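PDB 4PY6: bromodomain protein, putative from Plasmodium falciparum 3D7, which contains a bromodomain, a module that probably binds acetylated lysines, as of histone tails, and here holds a dihydropteridinone-type ligand in its pocket. Local coordinates for residues E61-I75 with F90-F104. Numbering follows the deposited sequence.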
ATOM      1  N   GLU A  61     -14.891   5.293  24.224  1.00 39.14           N
ATOM      2  CA  GLU A  61     -15.338   6.045  23.049  1.00 38.23           C
ATOM      3  C   GLU A  61     -15.421   5.138  21.812  1.00 39.65           C
ATOM      4  O   GLU A  61     -16.356   5.274  21.024  1.00 39.09           O
ATOM      5  CB  GLU A  61     -14.383   7.225  22.786  1.00 40.17           C
ATOM      6  CG  GLU A  61     -14.928   8.286  21.842  1.00 50.65           C
ATOM      7  CD  GLU A  61     -13.903   9.259  21.290  1.00 71.47           C
ATOM      8  OE1 GLU A  61     -13.085   9.787  22.079  1.00 67.83           O
ATOM      9  OE2 GLU A  61     -13.940   9.523  20.066  1.00 64.29           O
ATOM     10  N   TYR A  62     -14.445   4.219  21.654  1.00 34.53           N
ATOM     11  CA  TYR A  62     -14.366   3.277  20.533  1.00 32.37           C
ATOM     12  C   TYR A  62     -15.477   2.224  20.582  1.00 35.23           C
ATOM     13  O   TYR A  62     -16.061   1.923  19.541  1.00 34.27           O
ATOM     14  CB  TYR A  62     -12.982   2.609  20.485  1.00 32.85           C
ATOM     15  CG  TYR A  62     -12.618   2.036  19.133  1.00 33.13           C
ATOM     16  CD1 TYR A  62     -12.951   0.726  18.795  1.00 34.08           C
ATOM     17  CD2 TYR A  62     -11.898   2.785  18.207  1.00 33.72           C
ATOM     18  CE1 TYR A  62     -12.606   0.188  17.555  1.00 33.47           C
ATOM     19  CE2 TYR A  62     -11.543   2.256  16.967  1.00 33.44           C
ATOM     20  CZ  TYR A  62     -11.899   0.956  16.646  1.00 38.97           C
ATOM     21  OH  TYR A  62     -11.554   0.431  15.426  1.00 38.77           O
ATOM     22  N   ARG A  63     -15.763   1.665  21.778  1.00 31.54           N
ATOM     23  CA  ARG A  63     -16.799   0.646  21.976  1.00 30.91           C
ATOM     24  C   ARG A  63     -18.209   1.199  21.709  1.00 34.83           C
ATOM     25  O   ARG A  63     -19.042   0.497  21.131  1.00 34.06           O
ATOM     26  CB  ARG A  63     -16.705   0.045  23.388  1.00 31.41           C
ATOM     27  CG  ARG A  63     -17.490  -1.255  23.555  1.00 40.18           C
ATOM     28  CD  ARG A  63     -17.713  -1.635  25.009  1.00 48.95           C
ATOM     29  NE  ARG A  63     -18.571  -0.681  25.716  1.00 55.43           N
ATOM     30  CZ  ARG A  63     -18.148   0.138  26.675  1.00 71.14           C
ATOM     31  NH1 ARG A  63     -16.878   0.122  27.061  1.00 59.94           N
ATOM     32  NH2 ARG A  63     -18.995   0.976  27.260  1.00 56.95           N
ATOM     33  N   ILE A  64     -18.466   2.450  22.123  1.00 32.01           N
ATOM     34  CA  ILE A  64     -19.758   3.116  21.945  1.00 32.45           C
ATOM     35  C   ILE A  64     -19.987   3.543  20.485  1.00 34.87           C
ATOM     36  O   ILE A  64     -21.084   3.338  19.966  1.00 34.69           O
ATOM     37  CB  ILE A  64     -19.948   4.274  22.981  1.00 37.30           C
ATOM     38  CG1 ILE A  64     -20.048   3.707  24.424  1.00 38.79           C
ATOM     39  CG2 ILE A  64     -21.170   5.158  22.656  1.00 39.14           C
ATOM     40  CD1 ILE A  64     -19.721   4.705  25.580  1.00 46.82           C
ATOM     41  N   LYS A  65     -18.955   4.107  19.825  1.00 30.18           N
ATOM     42  CA  LYS A  65     -19.045   4.611  18.449  1.00 29.25           C
ATOM     43  C   LYS A  65     -18.887   3.575  17.328  1.00 31.20           C
ATOM     44  O   LYS A  65     -19.664   3.607  16.377  1.00 30.52           O
ATOM     45  CB  LYS A  65     -18.116   5.819  18.232  1.00 32.10           C
ATOM     46  CG  LYS A  65     -18.547   7.068  18.999  1.00 48.09           C
ATOM     47  CD  LYS A  65     -17.580   8.227  18.800  1.00 59.44           C
ATOM     48  CE  LYS A  65     -17.974   9.435  19.617  1.00 71.62           C
ATOM     49  NZ  LYS A  65     -17.017  10.555  19.437  1.00 80.59           N
ATOM     50  N   ILE A  66     -17.882   2.682  17.422  1.00 26.71           N
ATOM     51  CA  ILE A  66     -17.625   1.671  16.388  1.00 25.23           C
ATOM     52  C   ILE A  66     -18.611   0.503  16.474  1.00 29.22           C
ATOM     53  O   ILE A  66     -18.722  -0.138  17.522  1.00 29.34           O
ATOM     54  CB  ILE A  66     -16.125   1.232  16.346  1.00 27.38           C
ATOM     55  CG1 ILE A  66     -15.162   2.435  16.111  1.00 28.04           C
ATOM     56  CG2 ILE A  66     -15.861   0.077  15.365  1.00 26.85           C
ATOM     57  CD1 ILE A  66     -15.135   3.082  14.681  1.00 34.72           C
ATOM     58  N   LYS A  67     -19.333   0.250  15.362  1.00 25.26           N
ATOM     59  CA  LYS A  67     -20.338  -0.811  15.220  1.00 24.87           C
ATOM     60  C   LYS A  67     -19.710  -2.207  15.313  1.00 27.11           C
ATOM     61  O   LYS A  67     -20.217  -3.054  16.049  1.00 26.97           O
ATOM     62  CB  LYS A  67     -21.120  -0.632  13.906  1.00 27.32           C
ATOM     63  CG  LYS A  67     -22.458  -1.361  13.851  1.00 40.99           C
ATOM     64  CD  LYS A  67     -23.398  -0.680  12.870  1.00 51.44           C
ATOM     65  CE  LYS A  67     -24.326  -1.645  12.179  1.00 62.90           C
ATOM     66  NZ  LYS A  67     -24.850  -1.086  10.905  1.00 72.06           N
ATOM     67  N   LYS A  68     -18.611  -2.436  14.577  1.00 22.42           N
ATOM     68  CA  LYS A  68     -17.895  -3.708  14.573  1.00 21.57           C
ATOM     69  C   LYS A  68     -16.374  -3.468  14.492  1.00 25.81           C
ATOM     70  O   LYS A  68     -15.854  -3.172  13.410  1.00 24.29           O
ATOM     71  CB  LYS A  68     -18.400  -4.633  13.444  1.00 23.01           C
ATOM     72  CG  LYS A  68     -17.919  -6.078  13.555  1.00 32.84           C
ATOM     73  CD  LYS A  68     -18.418  -6.919  12.392  1.00 40.61           C
ATOM     74  CE  LYS A  68     -17.809  -8.298  12.354  1.00 50.35           C
ATOM     75  NZ  LYS A  68     -18.092  -8.984  11.067  1.00 58.19           N
ATOM     76  N   PRO A  69     -15.649  -3.566  15.635  1.00 23.73           N
ATOM     77  CA  PRO A  69     -14.189  -3.374  15.598  1.00 23.57           C
ATOM     78  C   PRO A  69     -13.492  -4.562  14.938  1.00 28.10           C
ATOM     79  O   PRO A  69     -13.828  -5.714  15.224  1.00 27.91           O
ATOM     80  CB  PRO A  69     -13.803  -3.245  17.080  1.00 26.17           C
ATOM     81  CG  PRO A  69     -15.102  -3.203  17.850  1.00 31.23           C
ATOM     82  CD  PRO A  69     -16.103  -3.898  16.998  1.00 26.19           C
ATOM     83  N   MET A  70     -12.544  -4.282  14.030  1.00 24.98           N
ATOM     84  CA  MET A  70     -11.817  -5.320  13.302  1.00 24.46           C
ATOM     85  C   MET A  70     -10.305  -5.079  13.306  1.00 29.05           C
ATOM     86  O   MET A  70      -9.855  -3.935  13.389  1.00 29.32           O
ATOM     87  CB  MET A  70     -12.383  -5.468  11.871  1.00 26.24           C
ATOM     88  CG  MET A  70     -12.044  -6.792  11.173  1.00 29.26           C
ATOM     89  SD  MET A  70     -12.253  -8.333  12.110  1.00 33.58           S
ATOM     90  CE  MET A  70     -14.021  -8.352  12.342  1.00 30.58           C
ATOM     91  N   ASP A  71      -9.533  -6.176  13.242  1.00 25.71           N
ATOM     92  CA  ASP A  71      -8.066  -6.194  13.255  1.00 26.06           C
ATOM     93  C   ASP A  71      -7.543  -7.456  12.548  1.00 29.94           C
ATOM     94  O   ASP A  71      -8.326  -8.366  12.267  1.00 28.95           O
ATOM     95  CB  ASP A  71      -7.545  -6.115  14.699  1.00 28.70           C
ATOM     96  CG  ASP A  71      -8.272  -7.061  15.625  1.00 39.53           C
ATOM     97  OD1 ASP A  71      -7.824  -8.214  15.761  1.00 40.25           O
ATOM     98  OD2 ASP A  71      -9.345  -6.676  16.142  1.00 46.03           O
ATOM     99  N   TYR A  72      -6.222  -7.503  12.258  1.00 27.03           N
ATOM    100  CA  TYR A  72      -5.573  -8.621  11.566  1.00 26.59           C
ATOM    101  C   TYR A  72      -5.631  -9.959  12.308  1.00 31.02           C
ATOM    102  O   TYR A  72      -5.846 -10.990  11.663  1.00 30.43           O
ATOM    103  CB  TYR A  72      -4.125  -8.279  11.166  1.00 28.08           C
ATOM    104  CG  TYR A  72      -3.986  -7.195  10.117  1.00 29.31           C
ATOM    105  CD1 TYR A  72      -4.715  -7.243   8.931  1.00 30.50           C
ATOM    106  CD2 TYR A  72      -3.056  -6.170  10.267  1.00 30.73           C
ATOM    107  CE1 TYR A  72      -4.568  -6.264   7.950  1.00 30.96           C
ATOM    108  CE2 TYR A  72      -2.893  -5.191   9.289  1.00 31.60           C
ATOM    109  CZ  TYR A  72      -3.654  -5.239   8.133  1.00 37.63           C
ATOM    110  OH  TYR A  72      -3.499  -4.272   7.169  1.00 38.43           O
ATOM    111  N   ILE A  73      -5.432  -9.954  13.645  1.00 28.16           N
ATOM    112  CA  ILE A  73      -5.453 -11.177  14.455  1.00 28.36           C
ATOM    113  C   ILE A  73      -6.837 -11.857  14.513  1.00 30.83           C
ATOM    114  O   ILE A  73      -6.901 -13.085  14.570  1.00 30.60           O
ATOM    115  CB  ILE A  73      -4.721 -11.029  15.825  1.00 32.94           C
ATOM    116  CG1 ILE A  73      -4.172 -12.375  16.347  1.00 34.46           C
ATOM    117  CG2 ILE A  73      -5.551 -10.302  16.878  1.00 33.90           C
ATOM    118  CD1 ILE A  73      -2.708 -12.630  16.009  1.00 42.93           C
ATOM    119  N   THR A  74      -7.929 -11.063  14.450  1.00 26.24           N
ATOM    120  CA  THR A  74      -9.306 -11.570  14.441  1.00 25.43           C
ATOM    121  C   THR A  74      -9.554 -12.274  13.104  1.00 27.54           C
ATOM    122  O   THR A  74     -10.144 -13.355  13.077  1.00 27.04           O
ATOM    123  CB  THR A  74     -10.310 -10.433  14.726  1.00 34.35           C
ATOM    124  OG1 THR A  74      -9.961  -9.804  15.959  1.00 35.65           O
ATOM    125  CG2 THR A  74     -11.752 -10.926  14.817  1.00 33.44           C
ATOM    126  N   ILE A  75      -9.059 -11.674  12.007  1.00 22.94           N
ATOM    127  CA  ILE A  75      -9.159 -12.199  10.647  1.00 21.74           C
ATOM    128  C   ILE A  75      -8.339 -13.493  10.496  1.00 25.04           C
ATOM    129  O   ILE A  75      -8.839 -14.450   9.908  1.00 24.26           O
ATOM    130  CB  ILE A  75      -8.847 -11.093   9.602  1.00 24.37           C
ATOM    131  CG1 ILE A  75     -10.014 -10.072   9.569  1.00 24.41           C
ATOM    132  CG2 ILE A  75      -8.575 -11.678   8.203  1.00 24.88           C
ATOM    133  CD1 ILE A  75      -9.771  -8.793   8.873  1.00 29.95           C
ATOM    134  N   PHE A  90     -14.389 -12.072   4.136  1.00 19.48           N
ATOM    135  CA  PHE A  90     -13.014 -11.731   4.516  1.00 18.84           C
ATOM    136  C   PHE A  90     -12.709 -10.327   3.980  1.00 22.62           C
ATOM    137  O   PHE A  90     -12.104  -9.524   4.691  1.00 22.49           O
ATOM    138  CB  PHE A  90     -12.030 -12.778   3.948  1.00 20.44           C
ATOM    139  CG  PHE A  90     -10.588 -12.346   3.779  1.00 21.66           C
ATOM    140  CD1 PHE A  90     -10.159 -11.742   2.602  1.00 24.61           C
ATOM    141  CD2 PHE A  90      -9.650 -12.594   4.774  1.00 23.41           C
ATOM    142  CE1 PHE A  90      -8.826 -11.351   2.441  1.00 25.52           C
ATOM    143  CE2 PHE A  90      -8.314 -12.211   4.608  1.00 26.29           C
ATOM    144  CZ  PHE A  90      -7.912 -11.595   3.441  1.00 24.56           C
ATOM    145  N   TYR A  91     -13.123 -10.050   2.720  1.00 19.04           N
ATOM    146  CA  TYR A  91     -12.966  -8.769   2.022  1.00 18.82           C
ATOM    147  C   TYR A  91     -13.622  -7.647   2.835  1.00 23.36           C
ATOM    148  O   TYR A  91     -12.994  -6.609   3.050  1.00 23.33           O
ATOM    149  CB  TYR A  91     -13.565  -8.855   0.594  1.00 19.89           C
ATOM    150  CG  TYR A  91     -13.657  -7.531  -0.134  1.00 21.57           C
ATOM    151  CD1 TYR A  91     -12.588  -7.048  -0.883  1.00 23.86           C
ATOM    152  CD2 TYR A  91     -14.821  -6.767  -0.092  1.00 22.54           C
ATOM    153  CE1 TYR A  91     -12.659  -5.820  -1.539  1.00 24.98           C
ATOM    154  CE2 TYR A  91     -14.901  -5.534  -0.737  1.00 23.98           C
ATOM    155  CZ  TYR A  91     -13.818  -5.066  -1.464  1.00 30.88           C
ATOM    156  OH  TYR A  91     -13.892  -3.858  -2.112  1.00 32.15           O
ATOM    157  N   HIS A  92     -14.874  -7.868   3.289  1.00 20.22           N
ATOM    158  CA  HIS A  92     -15.645  -6.914   4.088  1.00 20.25           C
ATOM    159  C   HIS A  92     -14.992  -6.622   5.432  1.00 23.09           C
ATOM    160  O   HIS A  92     -15.005  -5.470   5.863  1.00 22.99           O
ATOM    161  CB  HIS A  92     -17.096  -7.388   4.276  1.00 21.46           C
ATOM    162  CG  HIS A  92     -17.925  -7.352   3.026  1.00 25.49           C
ATOM    163  ND1 HIS A  92     -19.010  -8.197   2.859  1.00 27.75           N
ATOM    164  CD2 HIS A  92     -17.806  -6.575   1.924  1.00 27.47           C
ATOM    165  CE1 HIS A  92     -19.511  -7.906   1.670  1.00 27.73           C
ATOM    166  NE2 HIS A  92     -18.819  -6.938   1.070  1.00 28.02           N
ATOM    167  N   ASP A  93     -14.397  -7.653   6.074  1.00 18.60           N
ATOM    168  CA  ASP A  93     -13.704  -7.523   7.361  1.00 17.97           C
ATOM    169  C   ASP A  93     -12.382  -6.776   7.219  1.00 21.41           C
ATOM    170  O   ASP A  93     -12.070  -5.934   8.061  1.00 21.06           O
ATOM    171  CB  ASP A  93     -13.504  -8.892   8.036  1.00 19.47           C
ATOM    172  CG  ASP A  93     -14.648  -9.363   8.927  1.00 27.32           C
ATOM    173  OD1 ASP A  93     -15.689  -8.670   8.982  1.00 27.67           O
ATOM    174  OD2 ASP A  93     -14.491 -10.409   9.586  1.00 32.29           O
ATOM    175  N   MET A  94     -11.613  -7.067   6.149  1.00 17.79           N
ATOM    176  CA  MET A  94     -10.340  -6.395   5.872  1.00 17.66           C
ATOM    177  C   MET A  94     -10.584  -4.913   5.601  1.00 21.98           C
ATOM    178  O   MET A  94      -9.876  -4.078   6.160  1.00 22.03           O
ATOM    179  CB  MET A  94      -9.600  -7.051   4.698  1.00 19.98           C
ATOM    180  CG  MET A  94      -9.026  -8.423   5.012  1.00 23.48           C
ATOM    181  SD  MET A  94      -7.529  -8.393   6.025  1.00 28.09           S
ATOM    182  CE  MET A  94      -6.306  -8.116   4.784  1.00 25.28           C
ATOM    183  N   LYS A  95     -11.631  -4.590   4.802  1.00 18.69           N
ATOM    184  CA  LYS A  95     -12.039  -3.217   4.476  1.00 19.09           C
ATOM    185  C   LYS A  95     -12.523  -2.467   5.721  1.00 23.43           C
ATOM    186  O   LYS A  95     -12.306  -1.259   5.830  1.00 23.73           O
ATOM    187  CB  LYS A  95     -13.139  -3.207   3.397  1.00 21.97           C
ATOM    188  CG  LYS A  95     -12.653  -3.498   1.967  1.00 34.88           C
ATOM    189  CD  LYS A  95     -11.944  -2.318   1.286  1.00 43.88           C
ATOM    190  CE  LYS A  95     -12.882  -1.312   0.659  1.00 54.32           C
ATOM    191  NZ  LYS A  95     -12.138  -0.233  -0.047  1.00 63.76           N
ATOM    192  N   LEU A  96     -13.168  -3.196   6.655  1.00 19.65           N
ATOM    193  CA  LEU A  96     -13.699  -2.679   7.916  1.00 19.58           C
ATOM    194  C   LEU A  96     -12.602  -2.102   8.816  1.00 23.56           C
ATOM    195  O   LEU A  96     -12.840  -1.076   9.450  1.00 23.96           O
ATOM    196  CB  LEU A  96     -14.491  -3.788   8.633  1.00 19.36           C
ATOM    197  CG  LEU A  96     -15.382  -3.419   9.818  1.00 24.52           C
ATOM    198  CD1 LEU A  96     -16.461  -2.414   9.426  1.00 25.47           C
ATOM    199  CD2 LEU A  96     -16.036  -4.663  10.390  1.00 26.51           C
ATOM    200  N   ILE A  97     -11.405  -2.735   8.847  1.00 19.47           N
ATOM    201  CA  ILE A  97     -10.241  -2.286   9.627  1.00 19.64           C
ATOM    202  C   ILE A  97      -9.901  -0.828   9.273  1.00 24.32           C
ATOM    203  O   ILE A  97      -9.818   0.026  10.161  1.00 24.84           O
ATOM    204  CB  ILE A  97      -8.997  -3.203   9.390  1.00 22.52           C
ATOM    205  CG1 ILE A  97      -9.244  -4.661   9.818  1.00 22.50           C
ATOM    206  CG2 ILE A  97      -7.740  -2.629  10.061  1.00 23.62           C
ATOM    207  CD1 ILE A  97      -8.144  -5.643   9.362  1.00 29.39           C
ATOM    208  N   TYR A  98      -9.704  -0.562   7.972  1.00 20.42           N
ATOM    209  CA  TYR A  98      -9.329   0.746   7.448  1.00 21.19           C
ATOM    210  C   TYR A  98     -10.462   1.760   7.518  1.00 27.19           C
ATOM    211  O   TYR A  98     -10.202   2.925   7.816  1.00 28.19           O
ATOM    212  CB  TYR A  98      -8.729   0.628   6.032  1.00 21.84           C
ATOM    213  CG  TYR A  98      -7.865  -0.603   5.831  1.00 21.98           C
ATOM    214  CD1 TYR A  98      -6.738  -0.826   6.618  1.00 23.76           C
ATOM    215  CD2 TYR A  98      -8.182  -1.548   4.862  1.00 22.09           C
ATOM    216  CE1 TYR A  98      -5.967  -1.977   6.467  1.00 23.51           C
ATOM    217  CE2 TYR A  98      -7.391  -2.679   4.669  1.00 22.54           C
ATOM    218  CZ  TYR A  98      -6.286  -2.893   5.477  1.00 29.06           C
ATOM    219  OH  TYR A  98      -5.511  -4.014   5.301  1.00 28.78           O
ATOM    220  N   LYS A  99     -11.716   1.317   7.286  1.00 23.98           N
ATOM    221  CA  LYS A  99     -12.907   2.172   7.356  1.00 24.90           C
ATOM    222  C   LYS A  99     -13.183   2.665   8.787  1.00 30.00           C
ATOM    223  O   LYS A  99     -13.629   3.802   8.958  1.00 30.85           O
ATOM    224  CB  LYS A  99     -14.137   1.451   6.786  1.00 27.17           C
ATOM    225  CG  LYS A  99     -14.213   1.469   5.267  1.00 38.94           C
ATOM    226  CD  LYS A  99     -15.476   0.790   4.768  1.00 48.27           C
ATOM    227  CE  LYS A  99     -15.544   0.773   3.262  1.00 59.55           C
ATOM    228  NZ  LYS A  99     -16.843   0.235   2.777  1.00 69.87           N
ATOM    229  N   ASN A 100     -12.908   1.818   9.806  1.00 26.01           N
ATOM    230  CA  ASN A 100     -13.091   2.159  11.225  1.00 26.27           C
ATOM    231  C   ASN A 100     -12.104   3.228  11.674  1.00 31.25           C
ATOM    232  O   ASN A 100     -12.457   4.073  12.495  1.00 31.84           O
ATOM    233  CB  ASN A 100     -12.942   0.922  12.119  1.00 24.74           C
ATOM    234  CG  ASN A 100     -14.137   0.003  12.155  1.00 37.84           C
ATOM    235  OD1 ASN A 100     -15.263   0.369  11.796  1.00 27.03           O
ATOM    236  ND2 ASN A 100     -13.917  -1.217  12.615  1.00 30.60           N
ATOM    237  N   CYS A 101     -10.871   3.181  11.143  1.00 27.91           N
ATOM    238  CA  CYS A 101      -9.797   4.122  11.460  1.00 28.63           C
ATOM    239  C   CYS A 101     -10.083   5.535  10.945  1.00 33.30           C
ATOM    240  O   CYS A 101      -9.836   6.500  11.666  1.00 33.90           O
ATOM    241  CB  CYS A 101      -8.457   3.598  10.953  1.00 28.66           C
ATOM    242  SG  CYS A 101      -7.038   4.615  11.427  1.00 33.96           S
ATOM    243  N   ILE A 102     -10.604   5.651   9.711  1.00 29.82           N
ATOM    244  CA  ILE A 102     -10.932   6.935   9.080  1.00 30.97           C
ATOM    245  C   ILE A 102     -12.162   7.578   9.741  1.00 36.07           C
ATOM    246  O   ILE A 102     -12.165   8.790   9.972  1.00 37.37           O
ATOM    247  CB  ILE A 102     -11.065   6.794   7.525  1.00 33.89           C
ATOM    248  CG1 ILE A 102      -9.829   6.097   6.871  1.00 33.73           C
ATOM    249  CG2 ILE A 102     -11.415   8.122   6.826  1.00 35.84           C
ATOM    250  CD1 ILE A 102      -8.407   6.734   7.119  1.00 42.68           C
ATOM    251  N   ASP A 103     -13.183   6.766  10.065  1.00 32.02           N
ATOM    252  CA  ASP A 103     -14.422   7.227  10.695  1.00 32.67           C
ATOM    253  C   ASP A 103     -14.266   7.681  12.150  1.00 36.89           C
ATOM    254  O   ASP A 103     -14.890   8.669  12.539  1.00 37.48           O
ATOM    255  CB  ASP A 103     -15.535   6.170  10.563  1.00 33.78           C
ATOM    256  CG  ASP A 103     -16.161   6.047   9.179  1.00 44.34           C
ATOM    257  OD1 ASP A 103     -15.700   6.748   8.247  1.00 45.33           O
ATOM    258  OD2 ASP A 103     -17.111   5.252   9.028  1.00 50.57           O
ATOM    259  N   PHE A 104     -13.446   6.966  12.948  1.00 32.88           N
ATOM    260  CA  PHE A 104     -13.221   7.284  14.359  1.00 33.58           C
ATOM    261  C   PHE A 104     -12.222   8.417  14.581  1.00 39.22           C
ATOM    262  O   PHE A 104     -12.516   9.337  15.346  1.00 40.11           O
ATOM    263  CB  PHE A 104     -12.812   6.029  15.157  1.00 34.48           C
ATOM    264  CG  PHE A 104     -12.664   6.238  16.647  1.00 36.78           C
ATOM    265  CD1 PHE A 104     -13.778   6.259  17.477  1.00 40.22           C
ATOM    266  CD2 PHE A 104     -11.408   6.395  17.222  1.00 39.35           C
ATOM    267  CE1 PHE A 104     -13.642   6.462  18.853  1.00 42.11           C
ATOM    268  CE2 PHE A 104     -11.273   6.597  18.599  1.00 43.17           C
ATOM    269  CZ  PHE A 104     -12.391   6.625  19.406  1.00 41.71           C
TER
HETATM  270  O   HOH W   1     -17.465  -0.937  12.555  1.00 16.22           O
HETATM  271  O   HOH W   2     -16.435 -11.400  11.389  1.00 32.45           O
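I66 to I75 run along helix 87-104 of the left-handed four-helix bundle of the bromodomain, the backbones coming nearest at M70 and I97, whose CA atoms are 5.0 Å apart. The segment 61-75 is the end of helix 56-65, the linker 66-71 and the first turn of helix 72-81; helix 61-65 crosses helix 90-104 at 109°. From helix 87-104, N100 ND2 donates to K68 O of the linker (2.9 Å), with that oxygen close to the N100 amide plane, while a water joins N100 OD1 to both K68 N and K68 O. K68, extended along its whole side chain, passes L96 CD2 and brings NZ to the syn lone pair of D93 OD1 (3.2 Å); Y84 OH bonds the other carboxylate oxygen. I75 is a knob among F90, D93, M94 and I97, its CD1 3.6 Å from M94 SD. Y72 OH and Y98 OH share a hydrogen bond of 2.8 Å. At the far end chi1 of -175° turns the ring of F104, which touches the bound pteridinone ligand, toward E61 and Y62, and it forms a T-shaped stack with Y62, planes at 64°. The edge atom Y62 CD2 stands over the centre of the F104 ring, 3.8 Å from F104 CD2.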